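Local structure of phosphoacetylglucosamine mutase (Aspergillus lentulus, 5O9X) at residues R468-K472 with S482-L486. The protein probably interconverts N-acetylglucosamine 6-phosphate and N-acetylglucosamine 1-phosphate, acting as a phosphohexomutase. The protein carries 1 engineered substitution. Residues are numbered along the deposited sequence; the frame is centred on the assembly and turned at random.
Sequences RSIFK and SPPGL
Ser482 pairs with Lys472 at the open end of a beta-hairpin, strands 472-474 and 479-482, in the C-terminal domain of this phosphohexomutase. The two residues form an antiparallel hydrogen-bonded pair: Lys472 N donates to Ser482 O at 3.0 Å, and the return bond from Ser482 N to Lys472 O is weak at 3.4 Å. The same Ser482 O also receives a CA-H...O contact from Phe471. Beyond the pair, the serine side chain carries the link two residues further back, to Ile470. With OG anti to the backbone N (chi1 175°), its hydroxyl donates to Ile470 O at 2.8 Å, tilted 16° from the carbonyl plane, and so ties the end of the 3-10 turn 468-470 to the second strand. The bent chain of Lys472 lies on the same face of the hairpin, its NZ near Ser482 CB.

A cis peptide joins Ser482 to Pro483, whose ring edge touches two apolar side chains. Its CG sits over one face of the Phe471 ring, 4.2 Å from the centroid and toward the rim, in a CH-pi contact, while Ile470 CD1 meets that same CG at 3.9 Å, the two side chains crossing at about a right angle. Phe471 is buried and also touches Val513 of strand 513-518 and Val536 of helix 522-539, which joins the start of the hairpin to both. At the first turn of helix 486-495, Leu486 reaches the phenyl edge, with CD2 3.6 Å from Phe471 CE1.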
ATOM      1  N   ARG A 468     -15.010 -15.683  10.251  1.00 27.81           N
ATOM      2  CA  ARG A 468     -13.858 -14.932  10.815  1.00 27.81           C
ATOM      3  C   ARG A 468     -14.366 -13.716  11.660  1.00 25.62           C
ATOM      4  O   ARG A 468     -13.603 -13.140  12.451  1.00 24.68           O
ATOM      5  CB  ARG A 468     -12.807 -14.581   9.719  1.00 30.62           C
ATOM      6  CG  ARG A 468     -13.223 -13.459   8.896  1.00 27.34           C
ATOM      7  CD  ARG A 468     -12.459 -13.379   7.570  1.00 31.59           C
ATOM      8  NE  ARG A 468     -13.516 -13.022   6.616  1.00 32.77           N
ATOM      9  CZ  ARG A 468     -13.489 -12.023   5.765  1.00 33.08           C
ATOM     10  NH1 ARG A 468     -12.418 -11.307   5.587  1.00 30.00           N
ATOM     11  NH2 ARG A 468     -14.546 -11.827   4.987  1.00 42.69           N
ATOM     12  N   SER A 469     -15.668 -13.408  11.563  1.00 24.08           N
ATOM     13  CA  SER A 469     -16.271 -12.289  12.303  1.00 25.13           C
ATOM     14  C   SER A 469     -16.277 -12.541  13.809  1.00 22.48           C
ATOM     15  O   SER A 469     -16.425 -11.595  14.568  1.00 26.56           O
ATOM     16  CB  SER A 469     -17.684 -11.950  11.840  1.00 28.24           C
ATOM     17  OG  SER A 469     -18.616 -12.887  12.359  1.00 27.21           O
ATOM     18  N   ILE A 470     -16.057 -13.774  14.241  1.00 22.70           N
ATOM     19  CA  ILE A 470     -15.926 -13.992  15.702  1.00 23.02           C
ATOM     20  C   ILE A 470     -14.512 -13.622  16.257  1.00 20.94           C
ATOM     21  O   ILE A 470     -14.304 -13.616  17.483  1.00 18.34           O
ATOM     22  CB  ILE A 470     -16.314 -15.414  16.128  1.00 24.57           C
ATOM     23  CG1 ILE A 470     -15.185 -16.401  15.762  1.00 21.17           C
ATOM     24  CG2 ILE A 470     -17.662 -15.813  15.489  1.00 26.57           C
ATOM     25  CD1 ILE A 470     -15.333 -17.795  16.321  1.00 23.37           C
ATOM     26  N   PHE A 471     -13.548 -13.357  15.369  1.00 19.10           N
ATOM     27  CA  PHE A 471     -12.168 -12.956  15.813  1.00 18.80           C
ATOM     28  C   PHE A 471     -12.104 -11.434  15.836  1.00 20.60           C
ATOM     29  O   PHE A 471     -12.091 -10.786  14.775  1.00 17.91           O
ATOM     30  CB  PHE A 471     -11.121 -13.517  14.853  1.00 19.07           C
ATOM     31  CG  PHE A 471     -11.036 -15.008  14.916  1.00 19.01           C
ATOM     32  CD1 PHE A 471     -10.131 -15.626  15.808  1.00 18.01           C
ATOM     33  CD2 PHE A 471     -11.978 -15.815  14.216  1.00 18.19           C
ATOM     34  CE1 PHE A 471     -10.035 -17.027  15.869  1.00 22.01           C
ATOM     35  CE2 PHE A 471     -11.897 -17.194  14.304  1.00 18.52           C
ATOM     36  CZ  PHE A 471     -10.964 -17.806  15.125  1.00 19.19           C
ATOM     37  N   LYS A 472     -12.146 -10.853  17.034  1.00 21.65           N
ATOM     38  CA  LYS A 472     -12.254  -9.363  17.170  1.00 20.32           C
ATOM     39  C   LYS A 472     -11.038  -8.917  17.986  1.00 18.79           C
ATOM     40  O   LYS A 472     -10.772  -9.449  19.090  1.00 17.52           O
ATOM     41  CB  LYS A 472     -13.572  -8.908  17.821  1.00 24.53           C
ATOM     42  CG  LYS A 472     -14.833  -9.428  17.080  1.00 30.22           C
ATOM     43  CD  LYS A 472     -16.195  -8.924  17.621  1.00 33.24           C
ATOM     44  CE  LYS A 472     -16.385  -9.195  19.102  1.00 46.40           C
ATOM     45  NZ  LYS A 472     -17.415 -10.166  19.595  1.00 49.52           N
ATOM     46  N   SER A 482     -12.244 -11.559  21.361  1.00 21.17           N
ATOM     47  CA  SER A 482     -13.130 -12.690  21.051  1.00 21.95           C
ATOM     48  C   SER A 482     -12.418 -13.537  19.976  1.00 20.49           C
ATOM     49  O   SER A 482     -11.712 -12.960  19.160  1.00 19.60           O
ATOM     50  CB  SER A 482     -14.426 -12.108  20.489  1.00 21.98           C
ATOM     51  OG  SER A 482     -15.285 -13.190  20.063  1.00 30.05           O
ATOM     52  N   PRO A 483     -12.559 -14.867  19.940  1.00 21.82           N
ATOM     53  CA  PRO A 483     -13.439 -15.681  20.801  1.00 23.23           C
ATOM     54  C   PRO A 483     -12.948 -15.749  22.276  1.00 21.87           C
ATOM     55  O   PRO A 483     -11.764 -15.609  22.535  1.00 20.10           O
ATOM     56  CB  PRO A 483     -13.321 -17.121  20.178  1.00 26.10           C
ATOM     57  CG  PRO A 483     -12.598 -16.944  18.895  1.00 22.52           C
ATOM     58  CD  PRO A 483     -11.774 -15.715  19.017  1.00 21.16           C
ATOM     59  N   PRO A 484     -13.888 -15.916  23.240  1.00 21.82           N
ATOM     60  CA  PRO A 484     -13.545 -15.879  24.686  1.00 22.35           C
ATOM     61  C   PRO A 484     -12.496 -16.937  24.946  1.00 20.99           C
ATOM     62  O   PRO A 484     -12.618 -18.055  24.402  1.00 20.75           O
ATOM     63  CB  PRO A 484     -14.876 -16.278  25.385  1.00 24.00           C
ATOM     64  CG  PRO A 484     -15.934 -15.823  24.380  1.00 24.04           C
ATOM     65  CD  PRO A 484     -15.345 -16.054  23.004  1.00 21.55           C
ATOM     66  N   GLY A 485     -11.453 -16.594  25.715  1.00 18.83           N
ATOM     67  CA  GLY A 485     -10.495 -17.615  26.178  1.00 18.66           C
ATOM     68  C   GLY A 485      -9.304 -17.800  25.225  1.00 18.04           C
ATOM     69  O   GLY A 485      -8.344 -18.349  25.613  1.00 18.54           O
ATOM     70  N   LEU A 486      -9.388 -17.360  23.960  1.00 16.82           N
ATOM     71  CA  LEU A 486      -8.320 -17.658  22.983  1.00 15.85           C
ATOM     72  C   LEU A 486      -7.088 -16.798  23.253  1.00 16.11           C
ATOM     73  O   LEU A 486      -5.977 -17.311  23.167  1.00 15.98           O
ATOM     74  CB  LEU A 486      -8.790 -17.426  21.509  1.00 15.06           C
ATOM     75  CG  LEU A 486      -7.708 -17.705  20.415  1.00 16.03           C
ATOM     76  CD1 LEU A 486      -7.149 -19.113  20.557  1.00 16.25           C
ATOM     77  CD2 LEU A 486      -8.315 -17.513  19.044  1.00 16.70           C
TER